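Local coordinates for Na-K-Cl cotransporter (PDB 3G40), which probably carries chloride together with cations across the membrane, and is represented here by its cytoplasmic C-terminal domain, at residues T36-F39 and L40-I43; G99-A102 and L103-S106; E119-D122 and R123-E126; I127-I130 and I131-A134. All coordinates share one frame; numbering follows the deposited sequence.

How the contacts relate
All four contacts are local: each joins residues a few positions apart, along a helix, at its end or round a turn, in the first half of this cytoplasmic domain. Contact 1 lies in the second half of helix 30-44, contact 2 where helix 94-103 gives way to a loop, and contacts 3 and 4 follow each other directly, at the start and along the body of helix 124-136, their centres 12 Å apart. Contact 2 meets contact 4 across space: M100 CE packs against A134 CA at 4.0 Å. Contact 1 stands apart, its centre about 22 Å from those of contacts 2 and 4, yet strand 112-116 links it to contact 4, because side chains of both helices rest on that strand.

Contact 1 (T36-F39 and L40-I43); sequences TFDF and LRDI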
ATOM      1  N   THR A  36      -0.333   5.880  -4.697  1.00 33.83           N
ATOM      2  CA  THR A  36      -1.393   6.603  -4.004  1.00 35.56           C
ATOM      3  C   THR A  36      -2.724   6.467  -4.727  1.00 36.89           C
ATOM      4  O   THR A  36      -3.739   6.933  -4.231  1.00 32.52           O
ATOM      5  CB  THR A  36      -1.084   8.120  -3.919  1.00 45.47           C
ATOM      6  OG1 THR A  36       0.302   8.323  -3.639  1.00 52.43           O
ATOM      7  CG2 THR A  36      -1.919   8.772  -2.833  1.00 47.85           C
ATOM      8  N   PHE A  37      -2.721   5.845  -5.910  1.00 34.32           N
ATOM      9  CA  PHE A  37      -3.934   5.742  -6.720  1.00 32.34           C
ATOM     10  C   PHE A  37      -5.156   5.250  -5.923  1.00 34.47           C
ATOM     11  O   PHE A  37      -6.225   5.865  -5.956  1.00 30.50           O
ATOM     12  CB  PHE A  37      -3.683   4.826  -7.930  1.00 28.99           C
ATOM     13  CG  PHE A  37      -4.856   4.690  -8.858  1.00 28.91           C
ATOM     14  CD1 PHE A  37      -4.868   5.401 -10.070  1.00 33.72           C
ATOM     15  CD2 PHE A  37      -5.894   3.801  -8.589  1.00 32.59           C
ATOM     16  CE1 PHE A  37      -5.926   5.257 -10.975  1.00 30.70           C
ATOM     17  CE2 PHE A  37      -6.960   3.662  -9.473  1.00 40.42           C
ATOM     18  CZ  PHE A  37      -6.968   4.394 -10.687  1.00 34.52           C
ATOM     19  N   ASP A  38      -5.017   4.130  -5.229  1.00 30.29           N
ATOM     20  CA  ASP A  38      -6.189   3.532  -4.583  1.00 31.74           C
ATOM     21  C   ASP A  38      -6.757   4.432  -3.492  1.00 29.52           C
ATOM     22  O   ASP A  38      -7.965   4.481  -3.265  1.00 32.44           O
ATOM     23  CB  ASP A  38      -5.869   2.137  -4.026  1.00 33.27           C
ATOM     24  CG  ASP A  38      -5.831   1.070  -5.106  1.00 48.21           C
ATOM     25  OD1 ASP A  38      -6.336   1.318  -6.230  1.00 45.67           O
ATOM     26  OD2 ASP A  38      -5.304  -0.028  -4.835  1.00 54.49           O
ATOM     27  N   PHE A  39      -5.864   5.124  -2.809  1.00 30.58           N
ATOM     28  CA  PHE A  39      -6.244   6.021  -1.726  1.00 34.87           C
ATOM     29  C   PHE A  39      -6.953   7.245  -2.308  1.00 36.13           C
ATOM     30  O   PHE A  39      -7.979   7.677  -1.793  1.00 29.16           O
ATOM     31  CB  PHE A  39      -4.998   6.422  -0.925  1.00 30.71           C
ATOM     32  CG  PHE A  39      -5.291   7.265   0.303  1.00 34.40           C
ATOM     33  CD1 PHE A  39      -6.185   6.826   1.273  1.00 34.35           C
ATOM     34  CD2 PHE A  39      -4.655   8.479   0.487  1.00 38.91           C
ATOM     35  CE1 PHE A  39      -6.450   7.597   2.400  1.00 32.76           C
ATOM     36  CE2 PHE A  39      -4.902   9.260   1.605  1.00 38.28           C
ATOM     37  CZ  PHE A  39      -5.809   8.811   2.577  1.00 29.82           C
ATOM     38  N   LEU A  40      -6.417   7.805  -3.395  1.00 32.15           N
ATOM     39  CA  LEU A  40      -7.090   8.921  -4.057  1.00 30.60           C
ATOM     40  C   LEU A  40      -8.465   8.449  -4.516  1.00 30.63           C
ATOM     41  O   LEU A  40      -9.450   9.176  -4.402  1.00 35.33           O
ATOM     42  CB  LEU A  40      -6.266   9.419  -5.272  1.00 30.19           C
ATOM     43  CG  LEU A  40      -4.948  10.095  -4.900  1.00 35.12           C
ATOM     44  CD1 LEU A  40      -4.013  10.302  -6.115  1.00 33.20           C
ATOM     45  CD2 LEU A  40      -5.210  11.415  -4.198  1.00 35.99           C
ATOM     46  N   ARG A  41      -8.532   7.230  -5.044  1.00 26.85           N
ATOM     47  CA  ARG A  41      -9.820   6.674  -5.457  1.00 29.22           C
ATOM     48  C   ARG A  41     -10.793   6.529  -4.256  1.00 35.57           C
ATOM     49  O   ARG A  41     -11.987   6.840  -4.360  1.00 31.27           O
ATOM     50  CB  ARG A  41      -9.611   5.335  -6.125  1.00 30.42           C
ATOM     51  CG  ARG A  41     -10.866   4.694  -6.660  1.00 34.10           C
ATOM     52  CD  ARG A  41     -10.636   3.209  -6.745  1.00 48.40           C
ATOM     53  NE  ARG A  41     -10.256   2.699  -5.427  1.00 60.19           N
ATOM     54  CZ  ARG A  41      -9.641   1.538  -5.215  1.00 58.94           C
ATOM     55  NH1 ARG A  41      -9.332   0.757  -6.246  1.00 54.02           N
ATOM     56  NH2 ARG A  41      -9.345   1.157  -3.968  1.00 48.97           N
ATOM     57  N   ASP A  42     -10.282   6.043  -3.133  1.00 33.18           N
ATOM     58  CA  ASP A  42     -11.118   5.850  -1.929  1.00 31.42           C
ATOM     59  C   ASP A  42     -11.656   7.177  -1.404  1.00 35.62           C
ATOM     60  O   ASP A  42     -12.735   7.228  -0.826  1.00 39.63           O
ATOM     61  CB  ASP A  42     -10.326   5.136  -0.820  1.00 32.02           C
ATOM     62  CG  ASP A  42      -9.944   3.719  -1.197  1.00 38.75           C
ATOM     63  OD1 ASP A  42     -10.597   3.122  -2.084  1.00 40.63           O
ATOM     64  OD2 ASP A  42      -8.975   3.203  -0.613  1.00 41.81           O
ATOM     65  N   ILE A  43     -10.913   8.260  -1.621  1.00 33.17           N
ATOM     66  CA  ILE A  43     -11.371   9.581  -1.196  1.00 34.85           C
ATOM     67  C   ILE A  43     -12.479  10.117  -2.113  1.00 38.63           C
ATOM     68  O   ILE A  43     -13.383  10.821  -1.664  1.00 37.55           O
ATOM     69  CB  ILE A  43     -10.203  10.588  -1.143  1.00 33.63           C
ATOM     70  CG1 ILE A  43      -9.275  10.270   0.033  1.00 37.13           C
ATOM     71  CG2 ILE A  43     -10.717  12.021  -1.064  1.00 32.88           C
ATOM     72  CD1 ILE A  43      -7.929  11.039  -0.022  1.00 39.10           C
TER
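R41 lays its guanidinium alongside the carboxylate of D38, one turn earlier on helix 30-44, the connecting helix of a beta-alpha-beta unit with strands 22-27 and 49-54. The flat groups are stacked, planes 15° apart, and D38 OD1 sits 3.0 Å from R41 NH1 over the guanidinium face, a charge attraction with no N-H directed at the oxygen. In the guanidinium plane, R41 NH2 bonds D42 OD1 at 3.0 Å, on the syn side of the oxygen but somewhat out of the carboxylate plane; NH1 also forms a salt bridge with E78. A bend at chi3 (57°) curls the chain back so that one face meets D38 and the edge D42. Fittingly for a buried aspartate, D42 has its OD2 bonded by W192 NE1.

On the apolar flank, I43 CD1 lies over one face of the F39 ring, 4.1 Å from its centroid, a CH-pi contact, while T36 CG2 meets L40 CG at 3.9 Å. F114 of strand 112-116 touches T36, F39, L40 and I43, consistent with the apolar side chains here. F37 stacks on F75, and D38 packs on G153 of the second subunit. L40 N donates to T36 O at 2.9 Å, almost straight at 171°.

Contact 2 (G99-A102 and L103-S106); sequences GMEA and LTGS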
ATOM      1  N   GLY A  99      -2.104  26.330 -11.669  1.00 75.91           N
ATOM      2  CA  GLY A  99      -2.969  25.165 -11.662  1.00 78.32           C
ATOM      3  C   GLY A  99      -4.292  25.450 -10.974  1.00 74.58           C
ATOM      4  O   GLY A  99      -5.362  25.177 -11.518  1.00 71.68           O
ATOM      5  N   MET A 100      -4.217  26.013  -9.773  1.00 72.15           N
ATOM      6  CA  MET A 100      -5.414  26.333  -9.001  1.00 69.11           C
ATOM      7  C   MET A 100      -6.170  27.514  -9.613  1.00 78.23           C
ATOM      8  O   MET A 100      -7.402  27.535  -9.634  1.00 75.62           O
ATOM      9  CB  MET A 100      -5.040  26.640  -7.552  1.00 65.21           C
ATOM     10  CG  MET A 100      -4.211  25.551  -6.884  1.00 57.59           C
ATOM     11  SD  MET A 100      -3.955  25.857  -5.121  1.00 86.90           S
ATOM     12  CE  MET A 100      -3.334  27.537  -5.146  1.00 99.54           C
ATOM     13  N   GLU A 101      -5.422  28.493 -10.111  1.00 80.87           N
ATOM     14  CA  GLU A 101      -6.020  29.664 -10.734  1.00 91.57           C
ATOM     15  C   GLU A 101      -6.886  29.240 -11.910  1.00 92.45           C
ATOM     16  O   GLU A 101      -7.960  29.795 -12.135  1.00 96.95           O
ATOM     17  CB  GLU A 101      -4.934  30.635 -11.203  1.00103.04           C
ATOM     18  CG  GLU A 101      -5.464  31.941 -11.775  1.00117.63           C
ATOM     19  CD  GLU A 101      -6.260  32.744 -10.761  1.00130.19           C
ATOM     20  OE1 GLU A 101      -5.840  33.875 -10.438  1.00136.51           O
ATOM     21  OE2 GLU A 101      -7.300  32.246 -10.280  1.00132.89           O
ATOM     22  N   ALA A 102      -6.412  28.246 -12.654  1.00 92.42           N
ATOM     23  CA  ALA A 102      -7.112  27.776 -13.845  1.00 92.68           C
ATOM     24  C   ALA A 102      -8.430  27.083 -13.495  1.00 87.98           C
ATOM     25  O   ALA A 102      -9.350  27.029 -14.313  1.00 80.81           O
ATOM     26  CB  ALA A 102      -6.214  26.847 -14.651  1.00 92.79           C
ATOM     27  N   LEU A 103      -8.513  26.564 -12.272  1.00 80.10           N
ATOM     28  CA  LEU A 103      -9.692  25.839 -11.809  1.00 80.29           C
ATOM     29  C   LEU A 103     -10.943  26.721 -11.703  1.00 81.31           C
ATOM     30  O   LEU A 103     -12.065  26.230 -11.821  1.00 73.02           O
ATOM     31  CB  LEU A 103      -9.398  25.177 -10.456  1.00 77.25           C
ATOM     32  CG  LEU A 103      -8.661  23.833 -10.449  1.00 76.49           C
ATOM     33  CD1 LEU A 103      -9.615  22.684 -10.141  1.00 87.67           C
ATOM     34  CD2 LEU A 103      -7.908  23.580 -11.749  1.00 73.92           C
ATOM     35  N   THR A 104     -10.736  28.020 -11.491  1.00 86.02           N
ATOM     36  CA  THR A 104     -11.815  28.978 -11.213  1.00 91.38           C
ATOM     37  C   THR A 104     -13.236  28.562 -11.608  1.00 84.97           C
ATOM     38  O   THR A 104     -14.042  28.209 -10.748  1.00 96.04           O
ATOM     39  CB  THR A 104     -11.521  30.358 -11.832  1.00101.79           C
ATOM     40  OG1 THR A 104     -10.244  30.823 -11.379  1.00108.02           O
ATOM     41  CG2 THR A 104     -12.594  31.361 -11.426  1.00103.58           C
ATOM     42  N   GLY A 105     -13.544  28.619 -12.899  1.00 75.89           N
ATOM     43  CA  GLY A 105     -14.905  28.395 -13.360  1.00 68.90           C
ATOM     44  C   GLY A 105     -15.157  27.018 -13.944  1.00 55.38           C
ATOM     45  O   GLY A 105     -16.121  26.815 -14.681  1.00 50.60           O
ATOM     46  N   SER A 106     -14.293  26.067 -13.607  1.00 46.15           N
ATOM     47  CA  SER A 106     -14.373  24.732 -14.185  1.00 48.05           C
ATOM     48  C   SER A 106     -15.592  23.980 -13.647  1.00 49.43           C
ATOM     49  O   SER A 106     -16.123  24.316 -12.587  1.00 51.66           O
ATOM     50  CB  SER A 106     -13.088  23.942 -13.894  1.00 51.08           C
ATOM     51  OG  SER A 106     -12.935  23.725 -12.501  1.00 55.61           O
TER
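The carbonyl oxygen E101 O receives two donors from T104, three residues on, at the C-terminal end of helix 94-103, where the loop to strand 112-116 begins. The hydroxyl is the stronger: T104 OG1 donates to E101 O at 2.6 Å, while T104 N adds a weak bond to the same oxygen at 3.4 Å. Threonine suits this place because chi1 (-55°) sets OG1 beside the backbone N, so that hydroxyl and amide can both reach E101 O. The E101 side chain, bent at chi2, runs alongside that of T104 and points the same way.

L103 N bonds M100 O at 3.0 Å, the donor standing above the carbonyl plane, a three-residue link tighter than the usual helical spacing. The L103 side chain touches S111. Next, L103 O is taken twice, by S106 N at 2.9 Å and by S106 OG at 2.7 Å, the hydroxyl lying in the carbonyl plane on a lone pair. The buried M100 packs on Y137 and M139. Where the regular helix stops, hydroxyl side chains thus take over part of the bonding, and the carbonyls of E101 and L103 keep donors after the repeating backbone pattern has ended.

Contact 3 (E119-D122 and R123-E126); sequences ENRD and RDEE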
ATOM      1  N   GLU A 119       9.365  13.031   3.454  1.00 63.83           N
ATOM      2  CA  GLU A 119      10.265  12.838   4.585  1.00 71.26           C
ATOM      3  C   GLU A 119      11.327  13.942   4.632  1.00 71.71           C
ATOM      4  O   GLU A 119      11.650  14.451   5.703  1.00 68.92           O
ATOM      5  CB  GLU A 119      10.925  11.456   4.534  1.00 80.97           C
ATOM      6  CG  GLU A 119       9.954  10.287   4.663  1.00 92.84           C
ATOM      7  CD  GLU A 119      10.642   8.990   5.068  1.00100.50           C
ATOM      8  OE1 GLU A 119      10.604   8.022   4.279  1.00104.39           O
ATOM      9  OE2 GLU A 119      11.225   8.939   6.174  1.00 99.17           O
ATOM     10  N   ASN A 120      11.862  14.323   3.475  1.00 69.14           N
ATOM     11  CA  ASN A 120      12.847  15.405   3.438  1.00 81.64           C
ATOM     12  C   ASN A 120      12.202  16.788   3.562  1.00 77.63           C
ATOM     13  O   ASN A 120      11.174  17.072   2.940  1.00 68.24           O
ATOM     14  CB  ASN A 120      13.739  15.317   2.192  1.00 94.04           C
ATOM     15  CG  ASN A 120      13.119  15.979   0.974  1.00105.40           C
ATOM     16  OD1 ASN A 120      11.941  15.780   0.670  1.00109.94           O
ATOM     17  ND2 ASN A 120      13.918  16.764   0.261  1.00108.25           N
ATOM     18  N   ARG A 121      12.817  17.643   4.372  1.00 70.97           N
ATOM     19  CA  ARG A 121      12.242  18.941   4.709  1.00 65.40           C
ATOM     20  C   ARG A 121      12.571  20.035   3.689  1.00 73.90           C
ATOM     21  O   ARG A 121      12.173  21.187   3.857  1.00 78.44           O
ATOM     22  CB  ARG A 121      12.688  19.342   6.117  1.00 64.06           C
ATOM     23  CG  ARG A 121      12.362  18.271   7.151  1.00 65.08           C
ATOM     24  CD  ARG A 121      13.147  18.425   8.446  1.00 74.22           C
ATOM     25  NE  ARG A 121      12.676  19.543   9.258  1.00 83.09           N
ATOM     26  CZ  ARG A 121      13.411  20.610   9.561  1.00 91.29           C
ATOM     27  NH1 ARG A 121      14.660  20.705   9.127  1.00 91.10           N
ATOM     28  NH2 ARG A 121      12.900  21.580  10.308  1.00 92.68           N
ATOM     29  N   ASP A 122      13.264  19.658   2.618  1.00 71.55           N
ATOM     30  CA  ASP A 122      13.766  20.615   1.633  1.00 86.95           C
ATOM     31  C   ASP A 122      12.685  21.511   1.036  1.00 90.11           C
ATOM     32  O   ASP A 122      12.990  22.557   0.467  1.00 89.90           O
ATOM     33  CB  ASP A 122      14.492  19.889   0.495  1.00 94.04           C
ATOM     34  CG  ASP A 122      15.679  19.076   0.979  1.00103.49           C
ATOM     35  OD1 ASP A 122      15.931  19.048   2.203  1.00110.88           O
ATOM     36  OD2 ASP A 122      16.357  18.460   0.128  1.00 99.61           O
ATOM     37  N   ARG A 123      11.428  21.103   1.156  1.00 87.37           N
ATOM     38  CA  ARG A 123      10.356  21.815   0.473  1.00 87.16           C
ATOM     39  C   ARG A 123       9.340  22.441   1.409  1.00 79.45           C
ATOM     40  O   ARG A 123       8.338  22.997   0.956  1.00 74.45           O
ATOM     41  CB  ARG A 123       9.630  20.872  -0.475  1.00 91.91           C
ATOM     42  CG  ARG A 123      10.407  20.538  -1.718  1.00 95.37           C
ATOM     43  CD  ARG A 123       9.630  19.549  -2.543  1.00 92.79           C
ATOM     44  NE  ARG A 123      10.030  19.590  -3.939  1.00 93.12           N
ATOM     45  CZ  ARG A 123       9.313  19.069  -4.925  1.00 86.79           C
ATOM     46  NH1 ARG A 123       8.159  18.476  -4.656  1.00 74.01           N
ATOM     47  NH2 ARG A 123       9.749  19.148  -6.176  1.00 94.53           N
ATOM     48  N   ASP A 124       9.589  22.358   2.709  1.00 72.16           N
ATOM     49  CA  ASP A 124       8.582  22.777   3.672  1.00 66.60           C
ATOM     50  C   ASP A 124       8.083  24.197   3.435  1.00 69.10           C
ATOM     51  O   ASP A 124       6.889  24.472   3.566  1.00 70.33           O
ATOM     52  CB  ASP A 124       9.078  22.585   5.106  1.00 68.24           C
ATOM     53  CG  ASP A 124       9.093  21.123   5.515  1.00 71.56           C
ATOM     54  OD1 ASP A 124       9.048  20.267   4.607  1.00 76.27           O
ATOM     55  OD2 ASP A 124       9.142  20.827   6.726  1.00 75.80           O
ATOM     56  N   GLU A 125       8.985  25.097   3.066  1.00 73.91           N
ATOM     57  CA  GLU A 125       8.575  26.480   2.873  1.00 77.39           C
ATOM     58  C   GLU A 125       7.619  26.642   1.690  1.00 68.09           C
ATOM     59  O   GLU A 125       6.574  27.281   1.819  1.00 66.12           O
ATOM     60  CB  GLU A 125       9.773  27.418   2.750  1.00 86.28           C
ATOM     61  CG  GLU A 125       9.414  28.829   3.144  1.00101.28           C
ATOM     62  CD  GLU A 125       8.526  28.861   4.383  1.00116.80           C
ATOM     63  OE1 GLU A 125       8.943  28.333   5.436  1.00119.83           O
ATOM     64  OE2 GLU A 125       7.410  29.419   4.304  1.00123.02           O
ATOM     65  N   GLU A 126       7.971  26.062   0.546  1.00 67.35           N
ATOM     66  CA  GLU A 126       7.082  26.088  -0.617  1.00 70.99           C
ATOM     67  C   GLU A 126       5.748  25.430  -0.275  1.00 63.09           C
ATOM     68  O   GLU A 126       4.679  25.961  -0.579  1.00 57.81           O
ATOM     69  CB  GLU A 126       7.712  25.368  -1.808  1.00 80.48           C
ATOM     70  CG  GLU A 126       8.861  26.113  -2.465  1.00 99.73           C
ATOM     71  CD  GLU A 126       9.308  25.448  -3.754  1.00111.01           C
ATOM     72  OE1 GLU A 126       8.819  24.335  -4.047  1.00110.67           O
ATOM     73  OE2 GLU A 126      10.145  26.036  -4.473  1.00117.37           O
TER
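R121 and D124 meet across a type I beta turn that leads from the loop after strand 112-116 into helix 124-136, part of a beta-alpha-beta crossover. The turn is closed by D124 N donating to R121 O at 3.1 Å, straight at the hydrogen (174°) although the donor stands above the carbonyl plane. This gives the first helical amide an acceptor from the incoming loop.

The side chains of the pair lie close without bonding each other. D124 OD2 approaches the methylene R121 CB at 3.9 Å, and R121 NE is 4.5 Å from D124 OD2, with the oxygen well off the guanidinium plane, so charge alone acts between them. Each has firmer partners on helix 258-268: R121 NH2 forms a salt bridge with D259, and D124 OD1 one with R262. D124 OD2 and R121 NE also have hydrogen-bond partners outside the two segments. Two acids and two arginines gather here between the turn and helix 258-268, consistent with a buried aspartate staying charged. With an alanine in place of D124, R262 would probably lose its mate, and R121 the second negative charge beside it.

R123 takes the other direction, its chain extended from CG to NE, and NH2 forms a salt bridge with E28. Back at the turn, D124 OD1 lies 3.3 Å from R121 O, two acceptors that do not bond.

Contact 4 (I127-I130 and I131-A134); sequences IREI and IRKA
E129 turns its carboxylate onto the edge of the R132 guanidinium, three residues further along helix 124-136. The planes are twisted 48° apart, so the two-point grip is uneven. R132 NH2 meets the syn lone pair of E129 OE2 at 2.9 Å, in the guanidinium plane and nearly straight (175°), whereas R132 NE reaches E129 OE1 only weakly, at 3.2 Å. The glutamate leaves the helix with CG anti to its backbone N and then bends at chi2 (52°), which carries its acid forward over the next turn. K133, four residues on and bent at its own chi2, comes to the same oxygen, and E129 OE2 forms a long salt bridge with K133 NZ at 3.6 Å. If E129 were an alanine, R132 and K133 would probably be left without the acid that pairs with both, and the arginine would be likely to turn more freely.

On another flank, I127 and I131 cross obliquely, I127 CG2 touching I131 CD1 at 3.9 Å. Branched aliphatic residues suit this side: I130 lies on L113 and L115 of strand 112-116, and I131 reaches L115 and P256. R128, by contrast, pairs with E125. The result is an amphipathic helix, salt bridges on one side and isoleucines toward strand 112-116 and its neighbouring loops, as expected of the connecting helix in the beta-alpha-beta unit between parallel strands 112-116 and 140-145.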
ATOM      1  N   ILE A 127       5.823  24.265   0.358  1.00 62.78           N
ATOM      2  CA  ILE A 127       4.631  23.535   0.767  1.00 60.31           C
ATOM      3  C   ILE A 127       3.726  24.402   1.636  1.00 60.65           C
ATOM      4  O   ILE A 127       2.523  24.499   1.390  1.00 64.36           O
ATOM      5  CB  ILE A 127       5.004  22.228   1.491  1.00 62.12           C
ATOM      6  CG1 ILE A 127       5.534  21.209   0.477  1.00 59.58           C
ATOM      7  CG2 ILE A 127       3.809  21.666   2.249  1.00 62.99           C
ATOM      8  CD1 ILE A 127       5.866  19.866   1.080  1.00 60.49           C
ATOM      9  N   ARG A 128       4.318  25.045   2.637  1.00 56.31           N
ATOM     10  CA  ARG A 128       3.590  25.948   3.516  1.00 60.99           C
ATOM     11  C   ARG A 128       2.972  27.093   2.716  1.00 61.90           C
ATOM     12  O   ARG A 128       1.833  27.490   2.958  1.00 59.75           O
ATOM     13  CB  ARG A 128       4.534  26.509   4.582  1.00 67.10           C
ATOM     14  CG  ARG A 128       3.923  26.641   5.967  1.00 78.56           C
ATOM     15  CD  ARG A 128       4.971  27.104   6.972  1.00 92.05           C
ATOM     16  NE  ARG A 128       6.186  26.297   6.888  1.00 98.79           N
ATOM     17  CZ  ARG A 128       7.381  26.688   7.324  1.00102.64           C
ATOM     18  NH1 ARG A 128       7.532  27.885   7.875  1.00107.87           N
ATOM     19  NH2 ARG A 128       8.428  25.882   7.198  1.00 96.58           N
ATOM     20  N   GLU A 129       3.727  27.622   1.758  1.00 55.96           N
ATOM     21  CA  GLU A 129       3.245  28.722   0.934  1.00 63.80           C
ATOM     22  C   GLU A 129       2.080  28.269   0.055  1.00 66.92           C
ATOM     23  O   GLU A 129       1.103  28.996  -0.124  1.00 65.63           O
ATOM     24  CB  GLU A 129       4.377  29.268   0.063  1.00 74.64           C
ATOM     25  CG  GLU A 129       3.997  30.496  -0.743  1.00 86.28           C
ATOM     26  CD  GLU A 129       3.377  31.581   0.114  1.00 92.34           C
ATOM     27  OE1 GLU A 129       3.695  31.650   1.323  1.00 96.38           O
ATOM     28  OE2 GLU A 129       2.569  32.368  -0.423  1.00 95.47           O
ATOM     29  N   ILE A 130       2.197  27.063  -0.495  1.00 62.22           N
ATOM     30  CA  ILE A 130       1.135  26.477  -1.300  1.00 64.20           C
ATOM     31  C   ILE A 130      -0.135  26.344  -0.466  1.00 64.21           C
ATOM     32  O   ILE A 130      -1.221  26.731  -0.899  1.00 62.93           O
ATOM     33  CB  ILE A 130       1.550  25.096  -1.837  1.00 72.33           C
ATOM     34  CG1 ILE A 130       2.572  25.254  -2.965  1.00 73.85           C
ATOM     35  CG2 ILE A 130       0.342  24.328  -2.340  1.00 71.52           C
ATOM     36  CD1 ILE A 130       2.038  26.025  -4.141  1.00 81.19           C
ATOM     37  N   ILE A 131       0.019  25.805   0.739  1.00 57.49           N
ATOM     38  CA  ILE A 131      -1.093  25.626   1.671  1.00 60.08           C
ATOM     39  C   ILE A 131      -1.782  26.947   2.005  1.00 65.75           C
ATOM     40  O   ILE A 131      -3.008  27.034   2.038  1.00 71.02           O
ATOM     41  CB  ILE A 131      -0.608  24.950   2.967  1.00 56.64           C
ATOM     42  CG1 ILE A 131      -0.226  23.494   2.680  1.00 56.73           C
ATOM     43  CG2 ILE A 131      -1.670  25.035   4.057  1.00 55.28           C
ATOM     44  CD1 ILE A 131       0.443  22.792   3.836  1.00 53.90           C
ATOM     45  N   ARG A 132      -0.981  27.975   2.251  1.00 67.21           N
ATOM     46  CA  ARG A 132      -1.492  29.303   2.560  1.00 75.80           C
ATOM     47  C   ARG A 132      -2.282  29.861   1.364  1.00 76.13           C
ATOM     48  O   ARG A 132      -3.363  30.435   1.527  1.00 76.95           O
ATOM     49  CB  ARG A 132      -0.314  30.215   2.897  1.00 79.16           C
ATOM     50  CG  ARG A 132      -0.577  31.285   3.936  1.00 85.64           C
ATOM     51  CD  ARG A 132       0.683  32.120   4.139  1.00 89.68           C
ATOM     52  NE  ARG A 132       1.157  32.685   2.876  1.00 92.50           N
ATOM     53  CZ  ARG A 132       1.122  33.980   2.572  1.00 99.88           C
ATOM     54  NH1 ARG A 132       0.656  34.858   3.450  1.00101.56           N
ATOM     55  NH2 ARG A 132       1.565  34.399   1.393  1.00 98.77           N
ATOM     56  N   LYS A 133      -1.735  29.672   0.166  1.00 69.34           N
ATOM     57  CA  LYS A 133      -2.341  30.155  -1.073  1.00 68.76           C
ATOM     58  C   LYS A 133      -3.653  29.452  -1.431  1.00 74.17           C
ATOM     59  O   LYS A 133      -4.537  30.058  -2.037  1.00 68.79           O
ATOM     60  CB  LYS A 133      -1.364  29.985  -2.245  1.00 74.54           C
ATOM     61  CG  LYS A 133      -0.097  30.834  -2.183  1.00 85.91           C
ATOM     62  CD  LYS A 133      -0.309  32.236  -2.746  1.00 88.44           C
ATOM     63  CE  LYS A 133       1.013  32.993  -2.844  1.00 90.68           C
ATOM     64  NZ  LYS A 133       0.841  34.476  -2.837  1.00 85.49           N
ATOM     65  N   ALA A 134      -3.773  28.171  -1.079  1.00 72.02           N
ATOM     66  CA  ALA A 134      -4.928  27.372  -1.500  1.00 65.22           C
ATOM     67  C   ALA A 134      -6.246  27.964  -1.011  1.00 61.38           C
ATOM     68  O   ALA A 134      -7.262  27.901  -1.704  1.00 66.47           O
ATOM     69  CB  ALA A 134      -4.787  25.908  -1.045  1.00 56.19           C
TER